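Local coordinates for dual specificity protein phosphatase 15 (Homo sapiens, PDB 1YZ4), which removes phosphate from tyrosine, serine and threonine residues of proteins and may act on MAPK13, ATF2, ERBB3, PDGFRB and SNX6, at residues Gly14-Phe20 with Asn86-Phe92; Pro57-Thr61 with Ile95-Thr99; Met107-Gly111 with Ser146-Arg150. The protein carries 1 engineered substitution. All coordinates share one frame; numbering follows the deposited sequence.

Contact 1. Residues Gly14-Phe20 with Asn86-Phe92; sequences GLYLGNF and NCLVHSF. Engineered in segment 86-92: Ser91 (natural residue Cys). With BOG (octyl beta-D-glucopyranoside), chain C; SO4 (sulfate ion), chain D.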
loop_
_atom_site.group_PDB
_atom_site.type_symbol
_atom_site.label_atom_id
_atom_site.label_comp_id
_atom_site.label_asym_id
_atom_site.label_seq_id
_atom_site.Cartn_x
_atom_site.Cartn_y
_atom_site.Cartn_z
ATOM N N GLY A 14 4.610 -10.261 3.425
ATOM C CA GLY A 14 3.236 -9.976 3.797
ATOM C C GLY A 14 2.613 -8.721 3.191
ATOM O O GLY A 14 1.478 -8.376 3.538
ATOM N N LEU A 15 3.318 -8.042 2.285
ATOM C CA LEU A 15 2.784 -6.821 1.663
ATOM C C LEU A 15 3.018 -6.758 0.152
ATOM O O LEU A 15 4.139 -6.953 -0.316
ATOM C CB LEU A 15 3.409 -5.589 2.326
ATOM C CG LEU A 15 2.959 -4.219 1.825
ATOM C CD1 LEU A 15 1.451 -4.085 1.956
ATOM C CD2 LEU A 15 3.669 -3.137 2.629
ATOM N N TYR A 16 1.967 -6.471 -0.613
ATOM C CA TYR A 16 2.090 -6.402 -2.068
ATOM C C TYR A 16 1.418 -5.195 -2.713
ATOM O O TYR A 16 0.490 -4.603 -2.155
ATOM C CB TYR A 16 1.512 -7.659 -2.725
ATOM C CG TYR A 16 2.189 -8.949 -2.336
ATOM C CD1 TYR A 16 1.955 -9.534 -1.093
ATOM C CD2 TYR A 16 3.058 -9.595 -3.216
ATOM C CE1 TYR A 16 2.565 -10.731 -0.735
ATOM C CE2 TYR A 16 3.670 -10.790 -2.869
ATOM C CZ TYR A 16 3.415 -11.351 -1.625
ATOM O OH TYR A 16 3.993 -12.544 -1.281
ATOM N N LEU A 17 1.897 -4.858 -3.909
ATOM C CA LEU A 17 1.372 -3.753 -4.701
ATOM C C LEU A 17 0.812 -4.322 -5.994
ATOM O O LEU A 17 1.398 -5.233 -6.581
ATOM C CB LEU A 17 2.484 -2.749 -5.021
ATOM C CG LEU A 17 2.707 -1.600 -4.031
ATOM C CD1 LEU A 17 3.941 -0.806 -4.418
ATOM C CD2 LEU A 17 1.478 -0.697 -4.027
ATOM N N GLY A 18 -0.324 -3.797 -6.438
ATOM C CA GLY A 18 -0.906 -4.300 -7.669
ATOM C C GLY A 18 -1.907 -3.373 -8.333
ATOM O O GLY A 18 -2.207 -2.292 -7.832
ATOM N N ASN A 19 -2.417 -3.813 -9.476
ATOM C CA ASN A 19 -3.391 -3.063 -10.252
ATOM C C ASN A 19 -4.723 -3.810 -10.197
ATOM O O ASN A 19 -4.814 -4.879 -9.586
ATOM C CB ASN A 19 -2.922 -2.962 -11.697
ATOM C CG ASN A 19 -2.585 -4.318 -12.285
ATOM O OD1 ASN A 19 -3.367 -5.271 -12.174
ATOM N ND2 ASN A 19 -1.417 -4.416 -12.910
ATOM N N PHE A 20 -5.739 -3.260 -10.859
ATOM C CA PHE A 20 -7.077 -3.852 -10.873
ATOM C C PHE A 20 -7.111 -5.292 -11.386
ATOM O O PHE A 20 -7.977 -6.077 -10.998
ATOM C CB PHE A 20 -8.027 -2.976 -11.692
ATOM C CG PHE A 20 -7.935 -3.190 -13.178
ATOM C CD1 PHE A 20 -8.894 -3.951 -13.844
ATOM C CD2 PHE A 20 -6.901 -2.624 -13.915
ATOM C CE1 PHE A 20 -8.823 -4.141 -15.219
ATOM C CE2 PHE A 20 -6.823 -2.809 -15.292
ATOM C CZ PHE A 20 -7.784 -3.567 -15.946
ATOM N N ASN A 86 -1.529 -11.578 4.689
ATOM C CA ASN A 86 -0.832 -10.984 3.554
ATOM C C ASN A 86 -1.727 -9.916 2.950
ATOM O O ASN A 86 -2.877 -10.185 2.588
ATOM C CB ASN A 86 -0.493 -12.035 2.498
ATOM C CG ASN A 86 0.549 -13.016 2.972
ATOM O OD1 ASN A 86 0.239 -13.979 3.667
ATOM N ND2 ASN A 86 1.800 -12.768 2.607
ATOM N N CYS A 87 -1.199 -8.704 2.836
ATOM C CA CYS A 87 -1.993 -7.612 2.304
ATOM C C CYS A 87 -1.585 -7.106 0.935
ATOM O O CYS A 87 -0.412 -6.824 0.682
ATOM C CB CYS A 87 -2.005 -6.434 3.285
ATOM S SG CYS A 87 -3.076 -5.059 2.761
ATOM N N LEU A 88 -2.575 -7.001 0.056
ATOM C CA LEU A 88 -2.359 -6.478 -1.286
ATOM C C LEU A 88 -3.016 -5.106 -1.378
ATOM O O LEU A 88 -4.222 -4.979 -1.185
ATOM C CB LEU A 88 -2.985 -7.388 -2.354
ATOM C CG LEU A 88 -3.354 -6.670 -3.669
ATOM C CD1 LEU A 88 -2.088 -6.256 -4.412
ATOM C CD2 LEU A 88 -4.197 -7.578 -4.551
ATOM N N VAL A 89 -2.227 -4.077 -1.652
ATOM C CA VAL A 89 -2.797 -2.746 -1.814
ATOM C C VAL A 89 -2.804 -2.487 -3.323
ATOM O O VAL A 89 -1.780 -2.657 -3.992
ATOM C CB VAL A 89 -1.951 -1.659 -1.107
ATOM C CG1 VAL A 89 -2.669 -0.315 -1.190
ATOM C CG2 VAL A 89 -1.702 -2.046 0.352
ATOM N N HIS A 90 -3.951 -2.086 -3.862
ATOM C CA HIS A 90 -4.036 -1.835 -5.295
ATOM C C HIS A 90 -4.873 -0.627 -5.704
ATOM O O HIS A 90 -5.755 -0.168 -4.971
ATOM C CB HIS A 90 -4.588 -3.077 -5.997
ATOM C CG HIS A 90 -6.048 -3.296 -5.763
ATOM N ND1 HIS A 90 -7.023 -2.640 -6.484
ATOM C CD2 HIS A 90 -6.702 -4.080 -4.873
ATOM C CE1 HIS A 90 -8.216 -3.014 -6.051
ATOM N NE2 HIS A 90 -8.048 -3.886 -5.075
ATOM N N SER A 91 -4.562 -0.122 -6.894
ATOM C CA SER A 91 -5.261 0.996 -7.519
ATOM C C SER A 91 -5.287 0.601 -8.992
ATOM O O SER A 91 -4.460 -0.210 -9.428
ATOM C CB SER A 91 -4.527 2.323 -7.287
ATOM O OG SER A 91 -3.124 2.143 -7.210
ATOM N N PHE A 92 -6.222 1.160 -9.754
ATOM C CA PHE A 92 -6.390 0.779 -11.158
ATOM C C PHE A 92 -5.165 0.525 -12.032
ATOM O O PHE A 92 -5.001 -0.579 -12.553
ATOM C CB PHE A 92 -7.303 1.767 -11.893
ATOM C CG PHE A 92 -8.013 1.150 -13.070
ATOM C CD1 PHE A 92 -9.084 0.279 -12.873
ATOM C CD2 PHE A 92 -7.585 1.393 -14.369
ATOM C CE1 PHE A 92 -9.718 -0.345 -13.955
ATOM C CE2 PHE A 92 -8.211 0.773 -15.454
ATOM C CZ PHE A 92 -9.278 -0.098 -15.244
HETATM C C1 BOG C . -10.141 4.323 -15.393
HETATM O O1 BOG C . -10.436 4.601 -16.766
HETATM C C2 BOG C . -8.979 5.243 -14.920
HETATM O O2 BOG C . -7.821 4.999 -15.697
HETATM C C3 BOG C . -8.677 4.961 -13.445
HETATM O O3 BOG C . -7.636 5.804 -12.996
HETATM C C4 BOG C . -9.941 5.234 -12.639
HETATM O O4 BOG C . -9.684 4.979 -11.272
HETATM C C5 BOG C . -11.093 4.320 -13.144
HETATM O O5 BOG C . -11.310 4.575 -14.555
HETATM C C6 BOG C . -12.380 4.610 -12.373
HETATM O O6 BOG C . -13.465 3.872 -12.910
HETATM C "C1'" BOG C . -11.187 3.588 -17.453
HETATM C "C2'" BOG C . -10.507 3.416 -18.794
HETATM C "C3'" BOG C . -9.292 2.529 -18.621
HETATM C "C4'" BOG C . -8.515 2.314 -19.907
HETATM C "C5'" BOG C . -7.301 1.404 -19.683
HETATM C "C6'" BOG C . -6.463 1.805 -18.476
HETATM C "C7'" BOG C . -5.296 0.869 -18.302
HETATM C "C8'" BOG C . -4.476 1.265 -17.103
HETATM S S SO4 D . -3.259 4.234 -9.974
HETATM O O1 SO4 D . -4.447 3.989 -10.781
HETATM O O2 SO4 D . -3.611 5.047 -8.815
HETATM O O3 SO4 D . -2.692 2.979 -9.531
HETATM O O4 SO4 D . -2.238 4.931 -10.744
#
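Two parallel neighbours in the central mixed sheet of the dual-specificity phosphatase domain meet here, and strand 87-91 runs into the phosphate-binding loop. Strand 15-18 lies beside it at an angle of 24°. The backbone bonds alternate between the strands, as in a parallel pair. Cys87 N donates to Gly14 O at 2.8 Å, and Tyr16 N donates to Cys87 O at 2.7 Å. Val89 N to Tyr16 O and Gly18 N to Val89 O continue the ladder. The next rung, Ser91 N to Gly18 O, is weak. Leu15, Leu17, Cys87 and Val89 share one face of the sheet. Leu15 CD1 crosses to Val89 CG2 at 4.1 Å, and helix 70-82 packs on this face through Ile77. On the other face Leu88 CD1 lies 3.6 Å from Gly18 N, where no side chain intervenes. The amide nitrogen Asn86 ND2 sits at the edge of the Tyr16 ring, in its plane.

Beyond the strands Phe20 and Phe92 form an offset stack, with centroids 4.0 Å apart and planes at 7°. Phe92 CG is anti to its backbone N (chi1 -154°), which brings the ring alongside Phe20. C1 of the octyl glucoside lies over the opposite face of Phe92, offset toward the rim. Phe20 N also donates to Phe92 O at 3.3 Å. Ser91 is engineered in place of the predicted phosphocysteine. Its OG bonds to sulfate O3 at 2.5 Å and is also bonded to Ser98 N. The ladder thus joins strand 15-18 to the strand entering the active-site loop, and the sulfate probably marks where a substrate phosphate would lie.

Contact 2. Residues Pro57-Thr61 with Ile95-Thr99; sequences PVADT and ISRST. With BOG (octyl beta-D-glucopyranoside), chain C; SO4 (sulfate ion), chain D.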
loop_
_atom_site.group_PDB
_atom_site.type_symbol
_atom_site.label_atom_id
_atom_site.label_comp_id
_atom_site.label_asym_id
_atom_site.label_seq_id
_atom_site.Cartn_x
_atom_site.Cartn_y
_atom_site.Cartn_z
ATOM N N PRO A 57 -12.161 5.147 -1.365
ATOM C CA PRO A 57 -12.709 5.806 -2.556
ATOM C C PRO A 57 -11.986 7.088 -2.921
ATOM O O PRO A 57 -12.482 8.179 -2.659
ATOM C CB PRO A 57 -14.153 6.064 -2.154
ATOM C CG PRO A 57 -13.986 6.470 -0.712
ATOM C CD PRO A 57 -12.987 5.445 -0.180
ATOM N N VAL A 58 -10.826 6.954 -3.547
ATOM C CA VAL A 58 -10.032 8.114 -3.918
ATOM C C VAL A 58 -9.559 8.044 -5.364
ATOM O O VAL A 58 -9.131 6.993 -5.841
ATOM C CB VAL A 58 -8.806 8.236 -2.982
ATOM C CG1 VAL A 58 -7.804 9.219 -3.539
ATOM C CG2 VAL A 58 -9.260 8.671 -1.602
ATOM N N ALA A 59 -9.640 9.176 -6.052
ATOM C CA ALA A 59 -9.215 9.265 -7.442
ATOM C C ALA A 59 -7.728 9.622 -7.514
ATOM O O ALA A 59 -7.149 10.097 -6.535
ATOM C CB ALA A 59 -10.049 10.324 -8.173
ATOM N N ASP A 60 -7.104 9.390 -8.664
ATOM C CA ASP A 60 -5.697 9.725 -8.811
ATOM C C ASP A 60 -5.482 11.131 -9.362
ATOM O O ASP A 60 -5.300 11.309 -10.568
ATOM C CB ASP A 60 -4.977 8.715 -9.713
ATOM C CG ASP A 60 -3.482 8.978 -9.785
ATOM O OD1 ASP A 60 -2.957 9.495 -8.775
ATOM O OD2 ASP A 60 -2.835 8.671 -10.820
ATOM N N THR A 61 -5.531 12.127 -8.478
ATOM C CA THR A 61 -5.298 13.520 -8.855
ATOM C C THR A 61 -4.481 14.121 -7.724
ATOM O O THR A 61 -4.702 13.810 -6.552
ATOM C CB THR A 61 -6.606 14.328 -9.029
ATOM O OG1 THR A 61 -6.964 14.945 -7.789
ATOM C CG2 THR A 61 -7.737 13.423 -9.483
ATOM N N ILE A 95 -0.007 2.407 -10.458
ATOM C CA ILE A 95 1.061 3.395 -10.556
ATOM C C ILE A 95 1.259 4.345 -9.380
ATOM O O ILE A 95 2.317 4.319 -8.738
ATOM C CB ILE A 95 0.910 4.282 -11.824
ATOM C CG1 ILE A 95 0.925 3.412 -13.086
ATOM C CG2 ILE A 95 2.043 5.323 -11.865
ATOM C CD1 ILE A 95 0.792 4.196 -14.388
ATOM N N SER A 96 0.267 5.187 -9.094
ATOM C CA SER A 96 0.452 6.169 -8.031
ATOM C C SER A 96 -0.296 6.036 -6.706
ATOM O O SER A 96 0.325 6.191 -5.659
ATOM C CB SER A 96 0.227 7.576 -8.592
ATOM O OG SER A 96 -1.143 7.853 -8.734
ATOM N N ARG A 97 -1.602 5.759 -6.736
ATOM C CA ARG A 97 -2.393 5.636 -5.504
ATOM C C ARG A 97 -1.967 4.533 -4.522
ATOM O O ARG A 97 -1.748 4.801 -3.337
ATOM C CB ARG A 97 -3.879 5.462 -5.839
ATOM C CG ARG A 97 -4.582 6.756 -6.234
ATOM C CD ARG A 97 -5.998 6.513 -6.738
ATOM N NE ARG A 97 -6.045 5.632 -7.903
ATOM C CZ ARG A 97 -7.135 5.430 -8.646
ATOM N NH1 ARG A 97 -8.271 6.045 -8.353
ATOM N NH2 ARG A 97 -7.095 4.614 -9.689
ATOM N N SER A 98 -1.867 3.298 -5.000
ATOM C CA SER A 98 -1.469 2.194 -4.132
ATOM C C SER A 98 -0.030 2.397 -3.666
ATOM O O SER A 98 0.337 2.061 -2.534
ATOM C CB SER A 98 -1.586 0.861 -4.884
ATOM O OG SER A 98 -0.761 0.844 -6.042
ATOM N N THR A 99 0.779 2.958 -4.554
ATOM C CA THR A 99 2.186 3.212 -4.275
ATOM C C THR A 99 2.350 4.190 -3.120
ATOM O O THR A 99 3.203 4.010 -2.251
ATOM C CB THR A 99 2.880 3.773 -5.529
ATOM O OG1 THR A 99 2.648 2.882 -6.630
ATOM C CG2 THR A 99 4.368 3.908 -5.306
HETATM C C1 BOG C . -10.141 4.323 -15.393
HETATM O O1 BOG C . -10.436 4.601 -16.766
HETATM C C2 BOG C . -8.979 5.243 -14.920
HETATM O O2 BOG C . -7.821 4.999 -15.697
HETATM C C3 BOG C . -8.677 4.961 -13.445
HETATM O O3 BOG C . -7.636 5.804 -12.996
HETATM C C4 BOG C . -9.941 5.234 -12.639
HETATM O O4 BOG C . -9.684 4.979 -11.272
HETATM C C5 BOG C . -11.093 4.320 -13.144
HETATM O O5 BOG C . -11.310 4.575 -14.555
HETATM C C6 BOG C . -12.380 4.610 -12.373
HETATM O O6 BOG C . -13.465 3.872 -12.910
HETATM C "C1'" BOG C . -11.187 3.588 -17.453
HETATM C "C2'" BOG C . -10.507 3.416 -18.794
HETATM C "C3'" BOG C . -9.292 2.529 -18.621
HETATM C "C4'" BOG C . -8.515 2.314 -19.907
HETATM C "C5'" BOG C . -7.301 1.404 -19.683
HETATM C "C6'" BOG C . -6.463 1.805 -18.476
HETATM C "C7'" BOG C . -5.296 0.869 -18.302
HETATM C "C8'" BOG C . -4.476 1.265 -17.103
HETATM S S SO4 D . -3.259 4.234 -9.974
HETATM O O1 SO4 D . -4.447 3.989 -10.781
HETATM O O2 SO4 D . -3.611 5.047 -8.815
HETATM O O3 SO4 D . -2.692 2.979 -9.531
HETATM O O4 SO4 D . -2.238 4.931 -10.744
#
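Arg97 and Asp60 meet at the phosphate-binding loop of the protein tyrosine phosphatase fold, where that loop enters helix 97-110. The flat guanidinium of Arg97 has Asp60 CB over one face, 3.7 Å above the plane and offset toward the rim. Val58 approaches at the edge instead. Arg97 NH1 donates to Val58 O at 2.8 Å; the donor lies in the carbonyl plane, on a lone pair, though the oxygen is tilted 20° from the guanidinium plane. A bend at chi3 (-59°) brings the N-H edge of the group to the sulfate. There NE donates to sulfate O2 at 2.7 Å and NH2 to sulfate O1. NH2 also donates to O4 of the octyl glucoside. Phe134 of helix 132-143 touches both Arg97 and Asp60.

The Asp60 carboxylate points past the arginine toward Ser96, with CG anti to the backbone N (chi1 -175°). Its OD1 accepts a hydrogen bond from Asn131 ND2. The main-chain nitrogens of Ile95, Ser96 and Arg97 all donate to the sulfate, so the main chain of the loop, the first helical N-H and the arginine side chain grip the same anion. This is the cradle that receives phosphate in this family. The bonds to Val58 O and to the sulfate together restrict the rotation of the guanidinium. Within the 95-99 segment, Thr99 OG1 donates to Ile95 O at 2.6 Å.

Contact 3. Residues Met107-Gly111 with Ser146-Arg150; sequences MTVTG and SQKLR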
loop_
_atom_site.group_PDB
_atom_site.type_symbol
_atom_site.label_atom_id
_atom_site.label_comp_id
_atom_site.label_asym_id
_atom_site.label_seq_id
_atom_site.Cartn_x
_atom_site.Cartn_y
_atom_site.Cartn_z
ATOM N N MET A 107 7.608 3.864 5.275
ATOM C CA MET A 107 8.292 4.978 5.918
ATOM C C MET A 107 8.158 4.843 7.433
ATOM O O MET A 107 9.147 4.965 8.157
ATOM C CB MET A 107 7.691 6.316 5.474
ATOM C CG MET A 107 8.123 6.772 4.092
ATOM S SD MET A 107 7.113 8.130 3.460
ATOM C CE MET A 107 7.736 9.489 4.428
ATOM N N THR A 108 6.944 4.569 7.913
ATOM C CA THR A 108 6.737 4.455 9.351
ATOM C C THR A 108 7.430 3.256 9.999
ATOM O O THR A 108 7.983 3.396 11.093
ATOM C CB THR A 108 5.225 4.431 9.749
ATOM O OG1 THR A 108 4.837 3.103 10.110
ATOM C CG2 THR A 108 4.351 4.928 8.622
ATOM N N VAL A 109 7.426 2.093 9.346
ATOM C CA VAL A 109 8.081 0.926 9.946
ATOM C C VAL A 109 9.602 0.917 9.814
ATOM O O VAL A 109 10.271 0.179 10.528
ATOM C CB VAL A 109 7.538 -0.429 9.393
ATOM C CG1 VAL A 109 6.065 -0.557 9.704
ATOM C CG2 VAL A 109 7.801 -0.544 7.904
ATOM N N THR A 110 10.145 1.730 8.911
ATOM C CA THR A 110 11.600 1.797 8.728
ATOM C C THR A 110 12.193 3.113 9.241
ATOM O O THR A 110 13.387 3.196 9.540
ATOM C CB THR A 110 11.997 1.661 7.245
ATOM O OG1 THR A 110 11.533 2.805 6.528
ATOM C CG2 THR A 110 11.397 0.404 6.635
ATOM N N GLY A 111 11.360 4.143 9.328
ATOM C CA GLY A 111 11.834 5.437 9.788
ATOM C C GLY A 111 12.578 6.191 8.702
ATOM O O GLY A 111 13.147 7.255 8.958
ATOM N N SER A 146 4.777 10.166 10.524
ATOM C CA SER A 146 5.543 8.929 10.446
ATOM C C SER A 146 6.016 8.339 11.785
ATOM O O SER A 146 5.565 7.264 12.194
ATOM C CB SER A 146 6.734 9.135 9.502
ATOM O OG SER A 146 7.347 7.902 9.181
ATOM N N GLN A 147 6.929 9.036 12.458
ATOM C CA GLN A 147 7.474 8.584 13.735
ATOM C C GLN A 147 6.417 8.327 14.827
ATOM O O GLN A 147 6.496 7.336 15.570
ATOM C CB GLN A 147 8.483 9.618 14.244
ATOM C CG GLN A 147 9.656 9.871 13.305
ATOM C CD GLN A 147 10.306 11.235 13.529
ATOM O OE1 GLN A 147 9.724 12.275 13.207
ATOM N NE2 GLN A 147 11.514 11.235 14.087
ATOM N N LYS A 148 5.444 9.228 14.934
ATOM C CA LYS A 148 4.391 9.096 15.939
ATOM C C LYS A 148 3.616 7.812 15.686
ATOM O O LYS A 148 3.295 7.059 16.613
ATOM C CB LYS A 148 3.438 10.298 15.886
ATOM C CG LYS A 148 2.349 10.262 16.952
ATOM C CD LYS A 148 1.318 11.385 16.798
ATOM C CE LYS A 148 0.250 11.303 17.900
ATOM N NZ LYS A 148 -0.791 12.377 17.810
ATOM N N LEU A 149 3.329 7.554 14.417
ATOM C CA LEU A 149 2.599 6.357 14.061
ATOM C C LEU A 149 3.390 5.100 14.414
ATOM O O LEU A 149 2.814 4.135 14.915
ATOM C CB LEU A 149 2.264 6.363 12.573
ATOM C CG LEU A 149 0.809 6.004 12.268
ATOM C CD1 LEU A 149 0.611 5.985 10.753
ATOM C CD2 LEU A 149 0.454 4.651 12.892
ATOM N N ARG A 150 4.703 5.103 14.168
ATOM C CA ARG A 150 5.501 3.922 14.488
ATOM C C ARG A 150 5.346 3.565 15.968
ATOM O O ARG A 150 5.119 2.402 16.318
ATOM C CB ARG A 150 6.990 4.124 14.173
ATOM C CG ARG A 150 7.699 2.788 13.961
ATOM C CD ARG A 150 9.116 2.714 14.507
ATOM N NE ARG A 150 10.122 3.341 13.656
ATOM C CZ ARG A 150 11.306 2.796 13.376
ATOM N NH1 ARG A 150 11.635 1.608 13.872
ATOM N NH2 ARG A 150 12.177 3.447 12.615
HETATM O O HOH W 1 9.692 8.111 7.831
HETATM O O HOH W 2 8.892 6.188 11.703
#
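Arg150 of helix 145-157 lies against the C-terminal end of helix 97-110. This is helix packing away from the active site. Arg150 CB stands 3.3 Å from Thr108 O. CG sits anti to the backbone N (chi1 -157°) and stays beside the same oxygen. CD is farther from it, at 3.7 Å. The chain bends at chi2 and chi3, which turns the guanidinium across the last carbonyls of the helix. NE is 3.3 Å from Thr108 O, but the angle is too poor for a hydrogen bond. Val109 O lies over one face of the guanidinium, offset toward its rim. At the tip, NH2 comes 3.3 Å from Thr110 O. It also passes close to the backbone of Gly111, whose positive phi favours glycine.

Ser146 is the second side chain at the contact. Its OG touches Thr108 CA at 3.5 Å. Two waters join it to the partner helix: one bonds to Ser146 OG and weakly to Met107 O, the other to Thr108 O and weakly to Ser146 OG. On the buried side Thr108 CG2 approaches Leu149 CD1, and Phe141 of helix 132-143 touches Met107, Thr108, Ser146 and Leu149. The carbonyls at a helix C-terminus carry partial negative charge, so the positive guanidinium would probably be favoured near them. No direct hydrogen bond between the segments is clear, and the waters bridge them, each with one weak bond.

Contacts 1 and 2 adjoin, with centres about 12 Å apart, and both touch the sulfate and the octyl glucoside. Their segments alternate along the chain: 14-20, 57-61, 86-92, then 95-99. Strand 87-91 of contact 1 leads through the phosphate-binding loop into helix 97-110, which begins in contact 2. The two contacts touch directly, for instance where the Leu17 side chain packs on Ser98. Contact 3 comes later in the chain and uses the far end of the same helix. Its centre is about 20 Å from that of contact 1 and about 21 Å from that of contact 2. One helix thus runs from the active site to the packing with helix 145-157.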